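Local atomic coordinates of YchF GTP-binding protein (Schizosaccharomyces pombe, PDB entry 1NI3), a protein that hydrolyses ATP, and GTP less efficiently, as an Obg-family P-loop NTPase, and negatively regulates the G2/M transition of the cell cycle. Residues 12-16 with 213-217; 191-195 with 208-212. The contacts are given in a common frame with arbitrary orientation. Residues are numbered along the deposited sequence.

Both contacts are built on helix 210-217, which they share between them: contact 2 uses its N-cap region and first turn, contact 1 its last turn. Along the chain the N-terminal residues 12-16 come first, then helix 179-199 with 191-195, then 208-212 running directly into 213-217, so the local pairing of contact 2 falls within the long span bridged by contact 1. Their centres lie about 10 Å apart, and the two meet in apolar packing: Trp14 CZ3 is 3.9 Å from Trp208 CD1, and Ile216 CG1 is 3.8 Å from Val192 CG2. The short helix thus joins the N-terminal segment to helix 179-199, which packs in turn on helix 140-168, away from the nucleotide site.

Contact 1: 12-16 with 213-217; sequences VQWGR and VEIIN
Residues 12-16 run as an extended segment beside the last turn of helix 210-217, with Trp14 CA 6.7 Å from Val213 CA and Gly15 CA 5.8 Å from Asn217 CA. Val213 directs its side chain toward the segment: its CG2 meets the edge of the Trp14 indole, 3.4 Å from CE3, while its CG1 lies 3.4 Å from Gln13 O. Trp14 adopts chi1 t with chi2 near -75°, which swings the ring toward the helix. Ile216, three residues further along the helix (chi1 m, chi2 t), adds a looser apolar touch, its CG2 4.2 Å from Trp14 CH2. Asn217, whose N bonds to Val213 O at 2.9 Å, with chi1 m brings its amide across to residues 12-16, where Gly15 N donates to Asn217 OD1 at 2.9 Å. Gly15 has phi/psi of 108/-171°, where a CB would collide with the preceding carbonyl. The contact (279 Å²) is an aromatic-aliphatic packing with one side-chain-to-backbone bond, fastening the N-terminal segment to helix 210-217. Trp14 NE1 bonds to Ala224 O, Gln13 OE1 and backbone Arg16 O bond to Arg324 on strand 317-324, Arg16 NE pairs with Asp117, and Ile215 and Ile216 pack on helix 179-199.

Contact 2: 191-195 with 208-212; sequences KVYQY and WSNRE
Trp208 pushes the six-membered ring of its indole toward helix 179-199, meeting Lys191, Val192 and Tyr195. It precedes a capping box: Ser209, the N-cap of helix 210-217, accepts from Glu212 N through OG at 3.2 Å, and Ser209 N donates to Glu212 OE2 at 2.8 Å. The backbones stay well apart, Val192 CA lying 8.8 Å from Glu212 CA, so side chains fill the gap. With chi1 m and chi2 near 95°, Trp208 brings CH2 to 4.0 Å from Val192 CA and 3.9 Å from Lys191 O, which lies at the ring edge. Tyr195 (chi1 t) meets it obliquely, centroids 5.4 Å apart and planes at 58°, with CG 3.8 Å from Trp208 CZ2. Trp208 NE1 bonds to Ile203 O, and the contact closes the surface turn between the two helices, Trp208 and Val192 also packing on Ile216. Lys191 (chi1 m, chi2 t, chi3 p, chi4 t) passes CE 4.0 Å from Trp208 CZ3 and ends in a salt bridge, NZ to Glu212 OE1 at 2.8 Å.

Contact 1: 12-16 with 213-217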
# COMPACT_ATOMS: atom_id res chain seq x y z
N VAL A 12 10.69 4.38 13.46
CA VAL A 12 11.52 4.01 12.29
C VAL A 12 10.70 4.09 10.99
O VAL A 12 9.51 3.78 10.96
CB VAL A 12 12.10 2.56 12.39
CG1 VAL A 12 12.76 2.16 11.08
CG2 VAL A 12 13.12 2.48 13.52
N GLN A 13 11.36 4.52 9.91
CA GLN A 13 10.71 4.65 8.60
C GLN A 13 11.42 3.83 7.55
O GLN A 13 12.65 3.84 7.46
CB GLN A 13 10.63 6.12 8.17
CG GLN A 13 9.41 6.79 8.75
CD GLN A 13 8.16 5.98 8.48
OE1 GLN A 13 7.72 5.86 7.34
NE2 GLN A 13 7.61 5.38 9.53
N TRP A 14 10.63 3.13 6.75
CA TRP A 14 11.15 2.23 5.74
C TRP A 14 10.49 2.46 4.38
O TRP A 14 9.28 2.68 4.31
CB TRP A 14 10.90 0.82 6.25
CG TRP A 14 11.23 -0.27 5.34
CD1 TRP A 14 10.52 -0.66 4.25
CD2 TRP A 14 12.37 -1.12 5.41
NE1 TRP A 14 11.15 -1.70 3.63
CE2 TRP A 14 12.31 -2.00 4.31
CE3 TRP A 14 13.46 -1.21 6.29
CZ2 TRP A 14 13.27 -2.97 4.07
CZ3 TRP A 14 14.42 -2.18 6.05
CH2 TRP A 14 14.33 -3.04 4.94
N GLY A 15 11.27 2.41 3.31
CA GLY A 15 10.69 2.61 2.00
C GLY A 15 11.03 3.94 1.35
O GLY A 15 11.87 4.70 1.83
N ARG A 16 10.36 4.21 0.24
CA ARG A 16 10.60 5.43 -0.52
C ARG A 16 10.04 6.68 0.19
O ARG A 16 9.00 6.63 0.83
CB ARG A 16 9.97 5.23 -1.91
CG ARG A 16 10.02 6.40 -2.86
CD ARG A 16 10.44 5.95 -4.27
NE ARG A 16 9.69 4.81 -4.79
CZ ARG A 16 10.06 4.13 -5.88
NH1 ARG A 16 11.16 4.48 -6.54
NH2 ARG A 16 9.35 3.10 -6.31
N VAL A 213 18.81 0.49 7.38
CA VAL A 213 17.56 0.68 6.67
C VAL A 213 17.78 1.77 5.63
O VAL A 213 17.33 1.67 4.48
CB VAL A 213 16.43 1.11 7.63
CG1 VAL A 213 15.28 1.74 6.86
CG2 VAL A 213 15.93 -0.10 8.41
N GLU A 214 18.49 2.81 6.04
CA GLU A 214 18.80 3.92 5.17
C GLU A 214 19.53 3.45 3.92
O GLU A 214 19.14 3.76 2.80
CB GLU A 214 19.67 4.91 5.94
CG GLU A 214 19.97 6.17 5.22
CD GLU A 214 20.82 7.08 6.05
OE1 GLU A 214 21.91 6.63 6.46
OE2 GLU A 214 20.38 8.22 6.32
N ILE A 215 20.60 2.70 4.13
CA ILE A 215 21.37 2.19 3.00
C ILE A 215 20.48 1.35 2.12
O ILE A 215 20.36 1.60 0.93
CB ILE A 215 22.56 1.35 3.47
CG1 ILE A 215 23.56 2.26 4.18
CG2 ILE A 215 23.20 0.63 2.29
CD1 ILE A 215 24.74 1.56 4.76
N ILE A 216 19.85 0.34 2.69
CA ILE A 216 18.98 -0.50 1.90
C ILE A 216 18.03 0.31 1.01
O ILE A 216 18.00 0.10 -0.20
CB ILE A 216 18.21 -1.45 2.82
CG1 ILE A 216 19.21 -2.33 3.57
CG2 ILE A 216 17.27 -2.33 2.00
CD1 ILE A 216 18.59 -3.34 4.50
N ASN A 217 17.28 1.25 1.58
CA ASN A 217 16.36 2.06 0.76
C ASN A 217 16.97 2.58 -0.53
O ASN A 217 16.29 2.72 -1.56
CB ASN A 217 15.82 3.24 1.56
CG ASN A 217 14.84 2.83 2.60
OD1 ASN A 217 14.01 1.95 2.38
ND2 ASN A 217 14.91 3.47 3.75

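Contact 2: 191-195 with 208-212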
# COMPACT_ATOMS: atom_id res chain seq x y z
N LYS A 191 25.95 -7.86 4.31
CA LYS A 191 24.92 -8.49 5.14
C LYS A 191 23.62 -8.58 4.35
O LYS A 191 22.92 -9.58 4.43
CB LYS A 191 24.68 -7.68 6.42
CG LYS A 191 25.76 -7.80 7.48
CD LYS A 191 25.45 -6.91 8.70
CE LYS A 191 24.09 -7.23 9.31
NZ LYS A 191 23.70 -6.24 10.35
N VAL A 192 23.29 -7.52 3.61
CA VAL A 192 22.07 -7.48 2.80
C VAL A 192 22.09 -8.69 1.86
O VAL A 192 21.06 -9.35 1.68
CB VAL A 192 22.00 -6.21 1.96
CG1 VAL A 192 20.82 -6.28 1.02
CG2 VAL A 192 21.89 -5.00 2.87
N TYR A 193 23.25 -8.96 1.27
CA TYR A 193 23.40 -10.08 0.36
C TYR A 193 23.26 -11.34 1.19
O TYR A 193 22.43 -12.20 0.90
CB TYR A 193 24.77 -10.04 -0.30
CG TYR A 193 24.91 -11.04 -1.42
CD1 TYR A 193 24.46 -10.73 -2.71
CD2 TYR A 193 25.46 -12.29 -1.20
CE1 TYR A 193 24.57 -11.65 -3.75
CE2 TYR A 193 25.57 -13.23 -2.22
CZ TYR A 193 25.12 -12.90 -3.50
OH TYR A 193 25.25 -13.83 -4.50
N GLN A 194 24.11 -11.45 2.21
CA GLN A 194 24.09 -12.58 3.13
C GLN A 194 22.65 -12.99 3.42
O GLN A 194 22.29 -14.15 3.29
CB GLN A 194 24.76 -12.16 4.45
CG GLN A 194 26.20 -12.62 4.64
CD GLN A 194 26.27 -13.99 5.29
OE1 GLN A 194 25.82 -14.17 6.43
NE2 GLN A 194 26.83 -14.96 4.58
N TYR A 195 21.83 -12.01 3.81
CA TYR A 195 20.43 -12.25 4.14
C TYR A 195 19.68 -12.82 2.94
O TYR A 195 19.16 -13.93 2.99
CB TYR A 195 19.74 -10.94 4.59
CG TYR A 195 18.50 -11.12 5.45
CD1 TYR A 195 18.60 -11.16 6.85
CD2 TYR A 195 17.23 -11.27 4.88
CE1 TYR A 195 17.46 -11.35 7.65
CE2 TYR A 195 16.09 -11.46 5.67
CZ TYR A 195 16.22 -11.50 7.06
OH TYR A 195 15.10 -11.71 7.84
N TRP A 208 17.18 -4.75 10.86
CA TRP A 208 18.22 -3.78 10.54
C TRP A 208 18.15 -2.56 11.43
O TRP A 208 17.14 -2.32 12.09
CB TRP A 208 18.11 -3.36 9.08
CG TRP A 208 17.88 -4.49 8.17
CD1 TRP A 208 16.67 -4.95 7.72
CD2 TRP A 208 18.87 -5.38 7.64
NE1 TRP A 208 16.85 -6.06 6.93
CE2 TRP A 208 18.19 -6.35 6.87
CE3 TRP A 208 20.26 -5.45 7.73
CZ2 TRP A 208 18.86 -7.39 6.21
CZ3 TRP A 208 20.92 -6.47 7.07
CH2 TRP A 208 20.22 -7.42 6.32
N SER A 209 19.24 -1.80 11.45
CA SER A 209 19.32 -0.59 12.25
C SER A 209 18.89 0.57 11.35
O SER A 209 18.77 0.41 10.13
CB SER A 209 20.75 -0.35 12.69
OG SER A 209 21.57 -0.07 11.58
N ASN A 210 18.66 1.74 11.94
CA ASN A 210 18.24 2.89 11.16
C ASN A 210 19.21 3.17 10.01
O ASN A 210 18.79 3.45 8.88
CB ASN A 210 18.09 4.12 12.06
CG ASN A 210 16.84 4.05 12.92
OD1 ASN A 210 16.45 5.02 13.57
ND2 ASN A 210 16.20 2.89 12.92
N ARG A 211 20.51 3.07 10.28
CA ARG A 211 21.53 3.29 9.26
C ARG A 211 21.39 2.26 8.14
O ARG A 211 21.42 2.61 6.97
CB ARG A 211 22.91 3.17 9.89
CG ARG A 211 24.05 3.21 8.89
CD ARG A 211 24.08 4.55 8.18
NE ARG A 211 25.27 4.67 7.36
CZ ARG A 211 25.27 5.05 6.09
NH1 ARG A 211 24.12 5.35 5.49
NH2 ARG A 211 26.41 5.11 5.42
N GLU A 212 21.27 1.00 8.53
CA GLU A 212 21.14 -0.09 7.57
C GLU A 212 19.89 0.06 6.74
O GLU A 212 19.88 -0.21 5.54
CB GLU A 212 21.12 -1.42 8.31
CG GLU A 212 22.42 -1.69 9.03
CD GLU A 212 22.36 -2.91 9.90
OE1 GLU A 212 23.43 -3.44 10.25
OE2 GLU A 212 21.25 -3.36 10.23